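Local structure of carboxylesterase (EST-2) (Archaeoglobus fulgidus, 5FRD) at the coenzyme A site. The protein hydrolyses carboxylic esters as a thermophilic alpha/beta-hydrolase esterase and binds coenzyme A close to its active site. Numbering follows the deposited sequence.

The coenzyme A site. Residues 89, 115-121, 142, 172, 178, 201-202, 207, 210. With COA (coenzyme A), chain B.
Coenzyme A is bound in a bent form, the adenine and the pantetheine arm both reaching into the protein and the diphosphate lying at the turn, held largely through the loop 115-121. At the adenine, the exocyclic amine N6A donates to the Arg117 carbonyl O at 2.9 Å, in the carbonyl plane and on a lone pair. Water 1 joins N1A and N6A to Ala116 N and Tyr207 O, so main-chain atoms read this base edge. Water 2 ties N7A and the phosphate oxygen O2A to Arg119 N. The Arg117 side chain leaves with CG anti to the backbone N (chi1 -175°) and bends at chi3, so that NH1 makes a charged hydrogen bond, a salt bridge, to the phosphate oxygen O1A at 2.8 Å, close to the guanidinium plane; Leu178 CD2 covers one face of that guanidinium. Arg119, bent at chi2 and chi3, makes a longer salt bridge from NH1 to the second phosphate's O4A (3.6 Å) and reaches O1A through water 3. The inner pantetheine amide is held on both sides by backbone: Leu121 N donates to its O5P at 2.9 Å, and its N4P donates to Leu202 O at 2.9 Å.

Packing sandwiches the adenine. The Tyr207 ring stacks on one face of the six-membered adenine ring of COA, planes 6° apart, with N6A over the phenol ring centre. On the other face sits Leu178 CD1, 3.7 Å from the ring centroid. The Phe210 ring stands edge-to-face to the same COA ring at 74°. An alanine in place of Tyr207 would remove the stacked ring and would probably loosen the adenine. Leu202 CD2 and Met142 CE pack along the pantetheine arm, and the thiol sulphur S1P lies among Leu118, Val120 and Cys172, 4.1 Å from Ser89 OG. Ser89, with a positive phi between strand 83-88 and helix 90-101, occupies the nucleophile elbow of the alpha/beta-hydrolase fold. The site thus docks coenzyme A with its thiol beside the nucleophilic serine, where it may obstruct or line the ester-binding cleft.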
loop_
_atom_site.group_PDB
_atom_site.type_symbol
_atom_site.label_atom_id
_atom_site.label_comp_id
_atom_site.label_asym_id
_atom_site.label_seq_id
_atom_site.Cartn_x
_atom_site.Cartn_y
_atom_site.Cartn_z
ATOM N N SER A 89 -0.678 -3.778 -0.480
ATOM C CA SER A 89 -1.233 -4.810 0.415
ATOM C C SER A 89 -2.367 -4.268 1.307
ATOM O O SER A 89 -3.367 -3.849 0.729
ATOM C CB SER A 89 -0.101 -5.518 1.157
ATOM O OG SER A 89 -0.513 -6.844 1.538
ATOM N N GLY A 115 -5.286 -7.000 -3.084
ATOM C CA GLY A 115 -6.369 -7.880 -3.492
ATOM C C GLY A 115 -7.702 -7.319 -3.074
ATOM O O GLY A 115 -7.800 -6.420 -2.217
ATOM N N ALA A 116 -8.744 -7.861 -3.675
ATOM C CA ALA A 116 -10.128 -7.551 -3.290
ATOM C C ALA A 116 -10.583 -8.250 -2.022
ATOM O O ALA A 116 -11.587 -7.888 -1.430
ATOM C CB ALA A 116 -11.060 -7.906 -4.436
ATOM N N ARG A 117 -9.809 -9.222 -1.573
ATOM C CA ARG A 117 -10.011 -9.968 -0.350
ATOM C C ARG A 117 -8.620 -10.382 0.121
ATOM O O ARG A 117 -7.790 -10.825 -0.712
ATOM C CB ARG A 117 -10.863 -11.212 -0.607
ATOM C CG ARG A 117 -11.222 -11.984 0.655
ATOM C CD ARG A 117 -11.889 -13.312 0.324
ATOM N NE ARG A 117 -13.272 -13.105 -0.106
ATOM C CZ ARG A 117 -14.099 -14.081 -0.472
ATOM N NH1 ARG A 117 -13.688 -15.343 -0.518
ATOM N NH2 ARG A 117 -15.340 -13.767 -0.837
ATOM N N LEU A 118 -8.359 -10.222 1.422
ATOM C CA LEU A 118 -6.998 -10.408 1.949
ATOM C C LEU A 118 -6.954 -11.329 3.151
ATOM O O LEU A 118 -6.322 -11.042 4.178
ATOM C CB LEU A 118 -6.372 -9.038 2.245
ATOM C CG LEU A 118 -6.086 -8.153 1.025
ATOM C CD1 LEU A 118 -5.626 -6.778 1.487
ATOM C CD2 LEU A 118 -5.029 -8.772 0.110
ATOM N N ARG A 119 -7.566 -12.498 3.004
ATOM C CA ARG A 119 -7.426 -13.515 4.019
ATOM C C ARG A 119 -5.943 -13.806 4.298
ATOM O O ARG A 119 -5.121 -13.847 3.380
ATOM C CB ARG A 119 -8.123 -14.805 3.579
ATOM C CG ARG A 119 -9.650 -14.728 3.603
ATOM C CD ARG A 119 -10.257 -14.687 5.011
ATOM N NE ARG A 119 -9.628 -15.630 5.918
ATOM C CZ ARG A 119 -9.749 -16.956 5.859
ATOM N NH1 ARG A 119 -10.542 -17.530 4.964
ATOM N NH2 ARG A 119 -9.055 -17.713 6.716
ATOM N N VAL A 120 -5.639 -14.027 5.569
ATOM C CA VAL A 120 -4.290 -14.310 6.013
ATOM C C VAL A 120 -4.159 -15.775 6.478
ATOM O O VAL A 120 -4.991 -16.266 7.244
ATOM C CB VAL A 120 -3.892 -13.357 7.145
ATOM C CG1 VAL A 120 -2.465 -13.630 7.608
ATOM C CG2 VAL A 120 -4.065 -11.901 6.712
ATOM N N LEU A 121 -3.101 -16.419 6.032
ATOM C CA LEU A 121 -2.811 -17.798 6.452
ATOM C C LEU A 121 -2.888 -17.899 7.954
ATOM O O LEU A 121 -2.197 -17.161 8.647
ATOM C CB LEU A 121 -1.405 -18.196 6.060
ATOM C CG LEU A 121 -1.102 -18.621 4.639
ATOM C CD1 LEU A 121 0.404 -18.715 4.452
ATOM C CD2 LEU A 121 -1.802 -19.934 4.313
ATOM N N MET A 142 7.373 -15.501 1.826
ATOM C CA MET A 142 6.361 -15.308 0.799
ATOM C C MET A 142 6.343 -13.880 0.237
ATOM O O MET A 142 5.553 -13.585 -0.664
ATOM C CB MET A 142 4.997 -15.625 1.407
ATOM C CG MET A 142 4.866 -17.091 1.840
ATOM S SD MET A 142 3.420 -17.472 2.830
ATOM C CE MET A 142 2.178 -17.428 1.565
ATOM N N CYS A 172 -6.806 -6.953 7.554
ATOM C CA CYS A 172 -6.745 -7.594 6.234
ATOM C C CYS A 172 -7.633 -8.826 6.150
ATOM O O CYS A 172 -8.384 -9.038 5.161
ATOM C CB CYS A 172 -5.321 -8.030 5.878
ATOM S SG CYS A 172 -4.163 -6.688 5.555
ATOM N N LEU A 178 -14.781 -8.908 -2.663
ATOM C CA LEU A 178 -14.637 -9.765 -3.852
ATOM C C LEU A 178 -15.968 -9.871 -4.641
ATOM O O LEU A 178 -15.988 -9.656 -5.848
ATOM C CB LEU A 178 -14.118 -11.138 -3.431
ATOM C CG LEU A 178 -13.675 -12.114 -4.509
ATOM C CD1 LEU A 178 -12.399 -11.619 -5.156
ATOM C CD2 LEU A 178 -13.460 -13.504 -3.905
ATOM N N LYS A 201 3.857 -14.414 -3.188
ATOM C CA LYS A 201 3.008 -15.499 -2.693
ATOM C C LYS A 201 1.979 -15.046 -1.666
ATOM O O LYS A 201 1.074 -15.800 -1.311
ATOM C CB LYS A 201 3.875 -16.634 -2.137
ATOM C CG LYS A 201 4.716 -17.286 -3.226
ATOM C CD LYS A 201 5.241 -18.649 -2.875
ATOM C CE LYS A 201 4.385 -19.818 -3.333
ATOM N NZ LYS A 201 4.584 -21.003 -2.454
ATOM N N LEU A 202 2.095 -13.815 -1.171
ATOM C CA LEU A 202 1.104 -13.288 -0.251
ATOM C C LEU A 202 -0.124 -12.788 -1.001
ATOM O O LEU A 202 -1.251 -12.956 -0.547
ATOM C CB LEU A 202 1.689 -12.175 0.622
ATOM C CG LEU A 202 2.729 -12.618 1.653
ATOM C CD1 LEU A 202 3.377 -11.418 2.310
ATOM C CD2 LEU A 202 2.044 -13.523 2.692
ATOM N N TYR A 207 -4.689 -12.556 -7.888
ATOM C CA TYR A 207 -5.369 -11.428 -7.251
ATOM C C TYR A 207 -5.310 -10.194 -8.151
ATOM O O TYR A 207 -6.238 -9.354 -8.155
ATOM C CB TYR A 207 -4.747 -11.060 -5.924
ATOM C CG TYR A 207 -4.919 -12.022 -4.775
ATOM C CD1 TYR A 207 -5.393 -13.335 -4.952
ATOM C CD2 TYR A 207 -4.608 -11.617 -3.473
ATOM C CE1 TYR A 207 -5.527 -14.215 -3.863
ATOM C CE2 TYR A 207 -4.731 -12.487 -2.389
ATOM C CZ TYR A 207 -5.172 -13.796 -2.599
ATOM O OH TYR A 207 -5.286 -14.710 -1.550
ATOM N N PHE A 210 -7.408 -10.545 -11.235
ATOM C CA PHE A 210 -8.813 -10.307 -10.842
ATOM C C PHE A 210 -9.134 -8.831 -10.986
ATOM O O PHE A 210 -10.130 -8.448 -11.615
ATOM C CB PHE A 210 -9.073 -10.788 -9.427
ATOM C CG PHE A 210 -10.476 -10.507 -8.962
ATOM C CD1 PHE A 210 -11.470 -11.436 -9.187
ATOM C CD2 PHE A 210 -10.799 -9.324 -8.332
ATOM C CE1 PHE A 210 -12.779 -11.224 -8.757
ATOM C CE2 PHE A 210 -12.118 -9.084 -7.922
ATOM C CZ PHE A 210 -13.113 -10.028 -8.155
HETATM N N1A COA B . -8.691 -12.173 -5.695
HETATM C C2A COA B . -9.220 -13.150 -6.445
HETATM N N3A COA B . -9.668 -14.289 -5.902
HETATM C C4A COA B . -9.620 -14.486 -4.566
HETATM C C5A COA B . -9.066 -13.477 -3.686
HETATM C C6A COA B . -8.603 -12.261 -4.333
HETATM N N6A COA B . -8.065 -11.276 -3.585
HETATM N N7A COA B . -9.110 -13.923 -2.421
HETATM C C8A COA B . -9.692 -15.133 -2.490
HETATM N N9A COA B . -9.982 -15.456 -3.768
HETATM C C1B COA B . -10.587 -16.729 -4.202
HETATM C C2B COA B . -9.557 -17.810 -4.037
HETATM O O2B COA B . -8.714 -17.858 -5.187
HETATM C C3B COA B . -10.432 -19.030 -3.801
HETATM O O3B COA B . -10.868 -19.535 -5.062
HETATM P P3B COA B . -10.883 -21.116 -5.402
HETATM O O7A COA B . -11.891 -21.635 -4.398
HETATM O O8A COA B . -9.448 -21.551 -5.184
HETATM O O9A COA B . -11.316 -21.158 -6.851
HETATM C C4B COA B . -11.617 -18.478 -3.032
HETATM O O4B COA B . -11.662 -17.072 -3.351
HETATM C C5B COA B . -11.535 -18.664 -1.526
HETATM O O5B COA B . -10.327 -18.058 -1.040
HETATM P P1A COA B . -10.259 -17.377 0.412
HETATM O O1A COA B . -11.434 -16.524 0.655
HETATM O O2A COA B . -8.885 -16.707 0.460
HETATM O O3A COA B . -10.346 -18.541 1.518
HETATM P P2A COA B . -9.515 -19.913 1.639
HETATM O O4A COA B . -10.002 -20.436 2.962
HETATM O O5A COA B . -9.603 -20.686 0.359
HETATM O O6A COA B . -7.947 -19.527 1.744
HETATM C CBP COA B . -5.929 -18.664 2.629
HETATM C CCP COA B . -7.427 -18.811 2.857
HETATM C CDP COA B . -5.355 -17.835 3.777
HETATM C CEP COA B . -5.297 -20.070 2.625
HETATM C CAP COA B . -5.694 -17.945 1.276
HETATM O OAP COA B . -6.428 -16.694 1.240
HETATM C C9P COA B . -4.228 -17.686 1.007
HETATM O O9P COA B . -3.474 -18.609 0.778
HETATM N N8P COA B . -3.830 -16.401 1.002
HETATM C C7P COA B . -2.490 -15.964 0.600
HETATM C C6P COA B . -1.494 -15.869 1.751
HETATM C C5P COA B . -1.672 -14.749 2.757
HETATM O O5P COA B . -1.656 -14.989 3.971
HETATM N N4P COA B . -1.778 -13.508 2.277
HETATM C C3P COA B . -1.835 -12.342 3.128
HETATM C C2P COA B . -2.714 -11.291 2.492
HETATM S S1P COA B . -2.642 -9.792 3.497
HETATM O O HOH W 1 -8.058 -9.442 -5.973
HETATM O O HOH W 2 -8.308 -13.816 0.318
HETATM O O HOH W 3 -12.663 -16.347 3.086
#